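Local coordinates for protein serpin B3 (Homo sapiens, PDB 4ZK0) that probably inhibits proteases as a serpin, trapping its targets when the cleaved reactive-centre loop inserts as an extra strand into the central beta-sheet, at residues Q185-F190 / E233-G238; I210-Q215 / H283-K288; F219-L224 / E361-N366. All coordinates share one frame; numbering follows the deposited sequence.

Contact 1: residues Q185-F190 / E233-G238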
loop_
_atom_site.group_PDB
_atom_site.type_symbol
_atom_site.label_atom_id
_atom_site.label_comp_id
_atom_site.label_asym_id
_atom_site.label_seq_id
_atom_site.Cartn_x
_atom_site.Cartn_y
_atom_site.Cartn_z
ATOM N N GLN A 185 -10.976 -8.247 12.483
ATOM C CA GLN A 185 -12.409 -8.291 12.708
ATOM C C GLN A 185 -12.939 -6.857 12.744
ATOM O O GLN A 185 -12.301 -5.998 13.309
ATOM C CB GLN A 185 -12.734 -8.878 14.092
ATOM C CG GLN A 185 -12.293 -10.312 14.292
ATOM C CD GLN A 185 -12.661 -10.794 15.700
ATOM O OE1 GLN A 185 -13.732 -10.487 16.195
ATOM N NE2 GLN A 185 -11.772 -11.491 16.341
ATOM N N TRP A 186 -14.136 -6.643 12.239
ATOM C CA TRP A 186 -14.749 -5.358 12.389
ATOM C C TRP A 186 -15.086 -5.131 13.863
ATOM O O TRP A 186 -15.400 -6.065 14.594
ATOM C CB TRP A 186 -16.060 -5.272 11.639
ATOM C CG TRP A 186 -15.987 -5.302 10.208
ATOM C CD1 TRP A 186 -16.591 -6.214 9.415
ATOM C CD2 TRP A 186 -15.310 -4.388 9.337
ATOM N NE1 TRP A 186 -16.326 -5.952 8.107
ATOM C CE2 TRP A 186 -15.524 -4.846 8.023
ATOM C CE3 TRP A 186 -14.536 -3.246 9.535
ATOM C CZ2 TRP A 186 -15.003 -4.204 6.919
ATOM C CZ3 TRP A 186 -14.045 -2.599 8.462
ATOM C CH2 TRP A 186 -14.259 -3.095 7.152
ATOM N N GLU A 187 -15.052 -3.891 14.300
ATOM C CA GLU A 187 -15.522 -3.633 15.628
ATOM C C GLU A 187 -17.011 -4.028 15.747
ATOM O O GLU A 187 -17.418 -4.657 16.712
ATOM C CB GLU A 187 -15.400 -2.186 15.941
ATOM C CG GLU A 187 -16.232 -1.847 17.128
ATOM C CD GLU A 187 -15.423 -1.140 18.111
ATOM O OE1 GLU A 187 -15.392 0.096 18.007
ATOM O OE2 GLU A 187 -14.750 -1.855 18.891
ATOM N N LYS A 188 -17.798 -3.667 14.748
ATOM C CA LYS A 188 -19.186 -4.081 14.678
ATOM C C LYS A 188 -19.359 -4.911 13.431
ATOM O O LYS A 188 -19.356 -4.382 12.331
ATOM C CB LYS A 188 -20.031 -2.826 14.617
ATOM C CG LYS A 188 -20.107 -2.154 15.974
ATOM C CD LYS A 188 -20.097 -0.640 15.876
ATOM C CE LYS A 188 -20.466 -0.002 17.197
ATOM N NZ LYS A 188 -20.722 1.453 16.964
ATOM N N LYS A 189 -19.476 -6.218 13.607
ATOM C CA LYS A 189 -19.592 -7.120 12.506
ATOM C C LYS A 189 -20.937 -6.966 11.801
ATOM O O LYS A 189 -21.903 -6.583 12.409
ATOM C CB LYS A 189 -19.420 -8.541 13.011
ATOM C CG LYS A 189 -18.000 -8.904 13.412
ATOM C CD LYS A 189 -17.956 -10.392 13.650
ATOM C CE LYS A 189 -16.571 -10.972 13.796
ATOM N NZ LYS A 189 -15.932 -10.646 15.100
ATOM N N PHE A 190 -20.994 -7.238 10.509
ATOM C CA PHE A 190 -22.269 -7.300 9.767
ATOM C C PHE A 190 -22.935 -8.634 9.992
ATOM O O PHE A 190 -22.284 -9.648 10.222
ATOM C CB PHE A 190 -22.036 -7.141 8.276
ATOM C CG PHE A 190 -21.516 -5.783 7.901
ATOM C CD1 PHE A 190 -20.154 -5.506 7.944
ATOM C CD2 PHE A 190 -22.384 -4.787 7.519
ATOM C CE1 PHE A 190 -19.685 -4.272 7.558
ATOM C CE2 PHE A 190 -21.916 -3.553 7.132
ATOM C CZ PHE A 190 -20.557 -3.282 7.170
ATOM N N GLU A 233 -15.900 6.385 8.957
ATOM C CA GLU A 233 -14.866 5.584 9.551
ATOM C C GLU A 233 -15.471 4.313 10.113
ATOM O O GLU A 233 -16.363 4.369 10.949
ATOM C CB GLU A 233 -14.105 6.348 10.631
ATOM C CG GLU A 233 -13.212 5.426 11.434
ATOM C CD GLU A 233 -12.568 6.018 12.675
ATOM O OE1 GLU A 233 -12.748 7.188 13.047
ATOM O OE2 GLU A 233 -11.783 5.281 13.257
ATOM N N ILE A 234 -14.945 3.156 9.660
ATOM C CA ILE A 234 -15.425 1.841 10.080
ATOM C C ILE A 234 -14.305 1.177 10.887
ATOM O O ILE A 234 -13.348 0.668 10.307
ATOM C CB ILE A 234 -15.748 0.954 8.860
ATOM C CG1 ILE A 234 -16.550 1.765 7.844
ATOM C CG2 ILE A 234 -16.423 -0.327 9.317
ATOM C CD1 ILE A 234 -17.030 1.024 6.601
ATOM N N PRO A 235 -14.382 1.209 12.210
ATOM C CA PRO A 235 -13.252 0.702 12.997
ATOM C C PRO A 235 -13.103 -0.835 13.047
ATOM O O PRO A 235 -14.104 -1.564 12.950
ATOM C CB PRO A 235 -13.539 1.252 14.419
ATOM C CG PRO A 235 -14.752 2.093 14.299
ATOM C CD PRO A 235 -15.491 1.649 13.087
ATOM N N TYR A 236 -11.863 -1.321 13.102
ATOM C CA TYR A 236 -11.599 -2.721 13.469
ATOM C C TYR A 236 -11.663 -2.851 14.999
ATOM O O TYR A 236 -11.547 -1.850 15.772
ATOM C CB TYR A 236 -10.274 -3.212 12.882
ATOM C CG TYR A 236 -10.365 -3.193 11.365
ATOM C CD1 TYR A 236 -10.984 -4.206 10.686
ATOM C CD2 TYR A 236 -9.885 -2.120 10.628
ATOM C CE1 TYR A 236 -11.109 -4.175 9.301
ATOM C CE2 TYR A 236 -9.991 -2.079 9.247
ATOM C CZ TYR A 236 -10.623 -3.108 8.596
ATOM O OH TYR A 236 -10.796 -3.053 7.227
ATOM N N LYS A 237 -11.908 -4.070 15.444
ATOM C CA LYS A 237 -11.992 -4.336 16.853
ATOM C C LYS A 237 -10.695 -3.929 17.537
ATOM O O LYS A 237 -9.628 -4.350 17.140
ATOM C CB LYS A 237 -12.290 -5.795 17.102
ATOM C CG LYS A 237 -12.711 -6.058 18.558
ATOM C CD LYS A 237 -13.129 -7.515 18.744
ATOM C CE LYS A 237 -13.299 -7.860 20.227
ATOM N NZ LYS A 237 -13.870 -9.243 20.296
ATOM N N GLY A 238 -10.811 -3.071 18.546
ATOM C CA GLY A 238 -9.675 -2.625 19.354
ATOM C C GLY A 238 -9.427 -1.199 18.935
ATOM O O GLY A 238 -8.834 -0.415 19.662
HETATM O O HOH W 1 -16.877 -1.632 12.778
#

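Contact 2: residues I210-Q215 / H283-K288. With ZN (zinc ion), chain B.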
loop_
_atom_site.group_PDB
_atom_site.type_symbol
_atom_site.label_atom_id
_atom_site.label_comp_id
_atom_site.label_asym_id
_atom_site.label_seq_id
_atom_site.Cartn_x
_atom_site.Cartn_y
_atom_site.Cartn_z
ATOM N N ILE A 210 -24.197 -7.462 -6.863
ATOM C CA ILE A 210 -23.176 -7.520 -5.848
ATOM C C ILE A 210 -23.871 -8.012 -4.615
ATOM O O ILE A 210 -25.095 -7.898 -4.547
ATOM C CB ILE A 210 -22.553 -6.120 -5.638
ATOM C CG1 ILE A 210 -21.156 -6.227 -5.011
ATOM C CG2 ILE A 210 -23.434 -5.235 -4.780
ATOM C CD1 ILE A 210 -20.265 -5.020 -5.273
ATOM N N GLN A 211 -23.126 -8.614 -3.683
ATOM C CA GLN A 211 -23.662 -8.939 -2.355
ATOM C C GLN A 211 -23.460 -7.728 -1.443
ATOM O O GLN A 211 -22.324 -7.339 -1.154
ATOM C CB GLN A 211 -23.030 -10.197 -1.749
ATOM C CG GLN A 211 -23.190 -11.475 -2.571
ATOM C CD GLN A 211 -24.652 -11.748 -2.946
ATOM O OE1 GLN A 211 -25.016 -11.897 -4.142
ATOM N NE2 GLN A 211 -25.503 -11.766 -1.940
ATOM N N MET A 212 -24.564 -7.172 -0.965
ATOM C CA MET A 212 -24.546 -5.956 -0.153
ATOM C C MET A 212 -24.765 -6.255 1.315
ATOM O O MET A 212 -25.801 -6.761 1.697
ATOM C CB MET A 212 -25.598 -4.949 -0.619
ATOM C CG MET A 212 -25.405 -3.567 0.029
ATOM S SD MET A 212 -23.886 -2.762 -0.558
ATOM C CE MET A 212 -24.301 -2.325 -2.218
ATOM N N MET A 213 -23.764 -5.930 2.132
ATOM C CA MET A 213 -23.830 -6.129 3.564
ATOM C C MET A 213 -24.516 -4.898 4.115
ATOM O O MET A 213 -24.363 -3.801 3.574
ATOM C CB MET A 213 -22.419 -6.276 4.181
ATOM C CG MET A 213 -21.571 -7.362 3.520
ATOM S SD MET A 213 -19.983 -7.523 4.371
ATOM C CE MET A 213 -19.287 -5.886 4.055
ATOM N N ARG A 214 -25.232 -5.059 5.210
ATOM C CA ARG A 214 -26.018 -3.941 5.751
ATOM C C ARG A 214 -26.042 -3.957 7.265
ATOM O O ARG A 214 -26.223 -5.016 7.890
ATOM C CB ARG A 214 -27.464 -3.959 5.257
ATOM C CG ARG A 214 -27.581 -3.972 3.755
ATOM C CD ARG A 214 -29.036 -4.151 3.344
ATOM N NE ARG A 214 -29.462 -5.507 3.540
ATOM C CZ ARG A 214 -30.730 -5.925 3.543
ATOM N NH1 ARG A 214 -31.749 -5.079 3.437
ATOM N NH2 ARG A 214 -30.992 -7.214 3.702
ATOM N N GLN A 215 -25.951 -2.755 7.811
ATOM C CA GLN A 215 -25.837 -2.547 9.238
ATOM C C GLN A 215 -26.372 -1.163 9.577
ATOM O O GLN A 215 -26.149 -0.227 8.827
ATOM C CB GLN A 215 -24.341 -2.555 9.578
ATOM C CG GLN A 215 -24.049 -2.989 10.943
ATOM C CD GLN A 215 -22.591 -2.786 11.252
ATOM O OE1 GLN A 215 -21.724 -3.082 10.453
ATOM N NE2 GLN A 215 -22.324 -2.274 12.418
ATOM N N HIS A 283 -24.563 0.430 3.993
ATOM C CA HIS A 283 -24.611 -0.656 3.052
ATOM C C HIS A 283 -23.221 -0.711 2.420
ATOM O O HIS A 283 -22.784 0.234 1.730
ATOM C CB HIS A 283 -25.641 -0.387 1.961
ATOM C CG HIS A 283 -27.059 -0.482 2.416
ATOM N ND1 HIS A 283 -28.100 -0.663 1.523
ATOM C CD2 HIS A 283 -27.609 -0.462 3.646
ATOM C CE1 HIS A 283 -29.234 -0.712 2.193
ATOM N NE2 HIS A 283 -28.968 -0.602 3.479
ATOM N N LEU A 284 -22.515 -1.804 2.663
ATOM C CA LEU A 284 -21.164 -1.962 2.141
ATOM C C LEU A 284 -21.064 -3.338 1.451
ATOM O O LEU A 284 -21.380 -4.370 2.050
ATOM C CB LEU A 284 -20.178 -1.873 3.303
ATOM C CG LEU A 284 -18.692 -1.936 2.943
ATOM C CD1 LEU A 284 -18.146 -0.640 2.319
ATOM C CD2 LEU A 284 -17.880 -2.298 4.172
ATOM N N PRO A 285 -20.640 -3.358 0.206
ATOM C CA PRO A 285 -20.514 -4.637 -0.491
ATOM C C PRO A 285 -19.445 -5.599 0.095
ATOM O O PRO A 285 -18.392 -5.164 0.607
ATOM C CB PRO A 285 -20.108 -4.234 -1.902
ATOM C CG PRO A 285 -19.527 -2.909 -1.793
ATOM C CD PRO A 285 -20.071 -2.248 -0.567
ATOM N N ARG A 286 -19.743 -6.896 0.002
ATOM C CA ARG A 286 -18.727 -7.924 0.104
ATOM C C ARG A 286 -17.925 -7.740 -1.129
ATOM O O ARG A 286 -18.487 -7.705 -2.232
ATOM C CB ARG A 286 -19.344 -9.328 0.072
ATOM C CG ARG A 286 -19.883 -9.786 1.394
ATOM C CD ARG A 286 -20.493 -11.211 1.310
ATOM N NE ARG A 286 -19.532 -12.220 0.841
ATOM C CZ ARG A 286 -18.774 -13.008 1.608
ATOM N NH1 ARG A 286 -18.835 -12.974 2.927
ATOM N NH2 ARG A 286 -17.952 -13.877 1.039
ATOM N N PHE A 287 -16.630 -7.532 -0.994
ATOM C CA PHE A 287 -15.855 -7.373 -2.198
ATOM C C PHE A 287 -14.415 -7.858 -2.035
ATOM O O PHE A 287 -13.927 -8.103 -0.936
ATOM C CB PHE A 287 -15.955 -5.908 -2.753
ATOM C CG PHE A 287 -15.132 -4.890 -1.974
ATOM C CD1 PHE A 287 -13.791 -4.653 -2.293
ATOM C CD2 PHE A 287 -15.685 -4.207 -0.941
ATOM C CE1 PHE A 287 -13.039 -3.738 -1.569
ATOM C CE2 PHE A 287 -14.949 -3.289 -0.208
ATOM C CZ PHE A 287 -13.614 -3.065 -0.504
ATOM N N LYS A 288 -13.764 -7.999 -3.171
ATOM C CA LYS A 288 -12.357 -8.373 -3.243
ATOM C C LYS A 288 -11.673 -7.644 -4.415
ATOM O O LYS A 288 -12.234 -7.575 -5.492
ATOM C CB LYS A 288 -12.281 -9.872 -3.397
ATOM C CG LYS A 288 -10.883 -10.408 -3.569
ATOM C CD LYS A 288 -10.798 -11.790 -2.973
ATOM C CE LYS A 288 -11.788 -12.746 -3.579
ATOM N NZ LYS A 288 -11.537 -12.722 -5.035
HETATM ZN ZN ZN B . -30.139 -0.431 5.253
HETATM O O HOH W 2 -20.348 -9.157 -3.733
HETATM O O HOH W 3 -29.895 -1.960 6.954
#

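Contact 3: residues F219-L224 / E361-N366. With ZN (zinc ion), chain C.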
loop_
_atom_site.group_PDB
_atom_site.type_symbol
_atom_site.label_atom_id
_atom_site.label_comp_id
_atom_site.label_asym_id
_atom_site.label_seq_id
_atom_site.Cartn_x
_atom_site.Cartn_y
_atom_site.Cartn_z
ATOM N N PHE A 219 -21.241 5.562 13.824
ATOM C CA PHE A 219 -19.904 5.608 13.303
ATOM C C PHE A 219 -19.583 7.078 13.237
ATOM O O PHE A 219 -20.500 7.878 13.114
ATOM C CB PHE A 219 -19.861 5.108 11.844
ATOM C CG PHE A 219 -20.159 3.661 11.657
ATOM C CD1 PHE A 219 -19.202 2.688 11.945
ATOM C CD2 PHE A 219 -21.374 3.257 11.130
ATOM C CE1 PHE A 219 -19.471 1.328 11.719
ATOM C CE2 PHE A 219 -21.654 1.914 10.899
ATOM C CZ PHE A 219 -20.709 0.946 11.208
ATOM N N HIS A 220 -18.300 7.417 13.275
ATOM C CA HIS A 220 -17.864 8.722 12.878
ATOM C C HIS A 220 -18.140 8.939 11.356
ATOM O O HIS A 220 -17.699 8.120 10.494
ATOM C CB HIS A 220 -16.369 8.907 13.169
ATOM C CG HIS A 220 -16.011 8.750 14.612
ATOM N ND1 HIS A 220 -14.895 8.056 15.034
ATOM C CD2 HIS A 220 -16.640 9.167 15.733
ATOM C CE1 HIS A 220 -14.847 8.067 16.355
ATOM N NE2 HIS A 220 -15.893 8.732 16.802
ATOM N N PHE A 221 -18.786 10.067 11.070
ATOM C CA PHE A 221 -19.403 10.412 9.795
ATOM C C PHE A 221 -19.215 11.906 9.528
ATOM O O PHE A 221 -19.323 12.694 10.454
ATOM C CB PHE A 221 -20.907 10.108 9.842
ATOM C CG PHE A 221 -21.672 10.614 8.642
ATOM C CD1 PHE A 221 -21.835 9.835 7.521
ATOM C CD2 PHE A 221 -22.266 11.859 8.649
ATOM C CE1 PHE A 221 -22.553 10.273 6.438
ATOM C CE2 PHE A 221 -22.980 12.315 7.563
ATOM C CZ PHE A 221 -23.110 11.529 6.442
ATOM N N ALA A 222 -18.900 12.303 8.296
ATOM C CA ALA A 222 -19.078 13.715 7.857
ATOM C C ALA A 222 -19.616 13.818 6.464
ATOM O O ALA A 222 -19.243 12.984 5.577
ATOM C CB ALA A 222 -17.766 14.475 7.913
ATOM N N SER A 223 -20.493 14.822 6.266
ATOM C CA SER A 223 -20.910 15.280 4.931
ATOM C C SER A 223 -19.947 16.326 4.393
ATOM O O SER A 223 -19.772 17.369 5.017
ATOM C CB SER A 223 -22.280 15.937 4.970
ATOM O OG SER A 223 -23.288 14.963 4.836
ATOM N N LEU A 224 -19.338 16.068 3.242
ATOM C CA LEU A 224 -18.434 17.059 2.629
ATOM C C LEU A 224 -19.202 17.780 1.510
ATOM O O LEU A 224 -19.094 17.464 0.331
ATOM C CB LEU A 224 -17.155 16.406 2.161
ATOM C CG LEU A 224 -16.615 15.386 3.160
ATOM C CD1 LEU A 224 -15.501 14.605 2.481
ATOM C CD2 LEU A 224 -16.180 16.024 4.492
ATOM N N GLU A 361 -28.546 9.101 9.009
ATOM C CA GLU A 361 -27.814 9.224 7.727
ATOM C C GLU A 361 -27.664 7.875 6.986
ATOM O O GLU A 361 -27.700 6.842 7.554
ATOM C CB GLU A 361 -26.429 9.856 7.937
ATOM C CG GLU A 361 -26.461 11.362 8.177
ATOM C CD GLU A 361 -26.529 12.188 6.903
ATOM O OE1 GLU A 361 -26.369 11.626 5.801
ATOM O OE2 GLU A 361 -26.716 13.416 6.993
ATOM N N GLU A 362 -27.561 7.926 5.684
ATOM C CA GLU A 362 -27.396 6.755 4.873
ATOM C C GLU A 362 -25.991 6.785 4.306
ATOM O O GLU A 362 -25.440 7.826 4.084
ATOM C CB GLU A 362 -28.404 6.751 3.728
ATOM C CG GLU A 362 -29.854 6.541 4.178
ATOM C CD GLU A 362 -30.835 6.710 3.020
ATOM O OE1 GLU A 362 -30.373 6.874 1.863
ATOM O OE2 GLU A 362 -32.059 6.703 3.247
ATOM N N PHE A 363 -25.418 5.621 4.091
ATOM C CA PHE A 363 -24.128 5.539 3.498
ATOM C C PHE A 363 -24.130 4.301 2.634
ATOM O O PHE A 363 -23.749 3.256 3.104
ATOM C CB PHE A 363 -23.025 5.499 4.602
ATOM C CG PHE A 363 -21.649 5.825 4.076
ATOM C CD1 PHE A 363 -21.225 7.119 3.995
ATOM C CD2 PHE A 363 -20.805 4.825 3.652
ATOM C CE1 PHE A 363 -19.963 7.406 3.500
ATOM C CE2 PHE A 363 -19.543 5.099 3.161
ATOM C CZ PHE A 363 -19.139 6.401 3.060
ATOM N N HIS A 364 -24.590 4.429 1.394
ATOM C CA HIS A 364 -24.900 3.283 0.532
ATOM C C HIS A 364 -23.849 3.118 -0.536
ATOM O O HIS A 364 -23.813 3.847 -1.522
ATOM C CB HIS A 364 -26.299 3.427 -0.120
ATOM C CG HIS A 364 -27.448 3.356 0.849
ATOM N ND1 HIS A 364 -28.753 3.621 0.478
ATOM C CD2 HIS A 364 -27.489 3.052 2.166
ATOM C CE1 HIS A 364 -29.549 3.443 1.518
ATOM N NE2 HIS A 364 -28.807 3.108 2.560
ATOM N N CYS A 365 -22.961 2.152 -0.349
ATOM C CA CYS A 365 -21.816 2.040 -1.250
ATOM C C CYS A 365 -22.163 1.227 -2.504
ATOM O O CYS A 365 -21.543 0.171 -2.775
ATOM C CB CYS A 365 -20.648 1.442 -0.475
ATOM S SG CYS A 365 -19.999 2.566 0.784
ATOM N N ASN A 366 -23.114 1.733 -3.302
ATOM C CA ASN A 366 -23.563 1.015 -4.536
ATOM C C ASN A 366 -23.157 1.704 -5.768
ATOM O O ASN A 366 -23.788 1.530 -6.811
ATOM C CB ASN A 366 -25.093 0.839 -4.585
ATOM C CG ASN A 366 -25.803 2.124 -4.283
ATOM O OD1 ASN A 366 -25.230 3.213 -4.467
ATOM N ND2 ASN A 366 -26.966 2.030 -3.718
HETATM ZN ZN ZN C . -16.667 7.977 18.648
#

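Contact 1: residues Q185-F190 / E233-G238
Ile234 and Trp186 make the first contact: the branch methyl CG2 of Ile234 comes within 3.4 Å of CZ3, on the six-membered ring of Trp186. Pro235 follows with a carbonyl that serves two donors. Its O accepts a hydrogen bond from the backbone N of Glu187 at 2.9 Å, nearly straight, with the donor tilted from the carbonyl plane. A water also donates to Pro235 O at 2.8 Å while accepting from Lys188 N at 3.0 Å, tying the turn after Trp186 to the strand end.

At Tyr236 the backbones form a single beta bridge with Trp186. CG lies anti to the carbonyl carbon in both residues (chi1 -68° in Trp186, -64° in Tyr236), and the rings leave the bridge on the same side. They meet almost parallel, at 11°, but offset, so that they barely overlap, with centroids 4.7 Å from each other; Tyr236 CE1 sits over a face of the indole. The hydroxyl of Tyr236 is buried and finds no partner. Lys237 closes the bridge, its N donating to Gln185 O at 2.9 Å, while its extended chain runs beside that of Gln185, pointing the same way.

Outside the pair, Trp186 NE1 reaches the carbonyl of Thr337, and Glu187 is salt-bridged to Lys239. The contact sits where strand 174-185 leaves the large sheet. Strand 229-235 supplies the partner residues, the backbone of Trp186 bonds to Glu339 in the link between strands 325-336 and 340-351, and Tyr236 rests on Leu241 and Met243 of strand 241-248.

Contact 2: residues I210-Q215 / H283-K288
Arg214 lays its aliphatic stem along His283, CG sitting 3.6 Å from the imidazole centroid in a CH-pi contact over one face. The chain then bends at chi3 (-75°), turning the guanidinium nearly perpendicular to the imidazole; NH2 bonds to the carbonyl of Asp194. His364 stacks on the opposite face of His283. Thus sandwiched, His283 offers NE2 to a zinc ion at 2.1 Å, which also binds a water and OD2 of Asp281.

On the same face of the sheet Met212 SD tucks against Pro285 N at 3.4 Å. Ile210 CD1 presses tightly on Pro285 CB, 3.5 Å away. The other face carries Met213, whose methyl CE touches Leu284 CD2 at 3.9 Å and whose side chain crosses that of Arg286 at about a right angle; Arg286 NH1 is salt-bridged to Glu338.

In the backbone, Met213 and Leu284 exchange two hydrogen bonds, Met213 N to Leu284 O and Leu284 N to Met213 O, both 2.9 Å. Arg286 N adds a third to Gln211 O, and a water bridges Gln211 N to Arg286 O. This antiparallel pairing belongs to what serpin nomenclature calls sheet C, with strand 196-201 beyond one partner and strand 361-364 beyond the other.

Contact 3: residues F219-L224 / E361-N366
The ring of Phe221 takes Glu361 over one face and Phe363 at its edge. Glu361 CB stands 4.2 Å from the ring centroid, a CH-pi contact 19° off the normal. The glutamate chain bends at chi2 (-83°), which swings the carboxylate past the rim at CZ, still on the side where CB lies, with the two planes 30° apart. Glu361 OE1 comes to 3.3 Å from Phe221 CZ. At the edge, Phe363 CD1 approaches Phe221 CE1 at 4.2 Å.

The strands that carry these groups run almost at right angles, their axes 9.6 Å apart at closest, and no backbone bond links them. Phe363 continues inward to Val245 and Leu247, and Thr278 packs on Phe221. Next to Phe221 in the chain, His220 points elsewhere and binds a second zinc ion through NE2 at 2.1 Å, together with Glu277; its ND1 is held by Glu233.

No hydrogen bond crosses the pair, so the contact probably rests mainly on dispersion between the ring and the glutamate CB and CG. Beyond the rim, the carboxylate probably avoids the ring's electron-rich face. Lys230, which hydrogen-bonds Glu362 O and is a long, weak ion partner of Glu361 OE1, may offset its charge.

The three contacts occupy one end of the molecule. The centres of contacts 1 and 2 lie about 14 Å apart, as do those of contacts 2 and 3. The centres of contacts 1 and 3 lie about 16 Å apart. Their first segments come in order along the chain and their second segments repeat that order, so all three interleave. Long strand 206-224 serves contacts 2 and 3 and neighbours strand 229-235 of contact 1, where Glu233 N probably bonds to His220 O at 2.9 Å. Strand 340-351 lies between 174-185 and 325-336, consistent with the loop-inserted serpin state, and contact 1 probably borders the place where insertion begins, near residues 337-339.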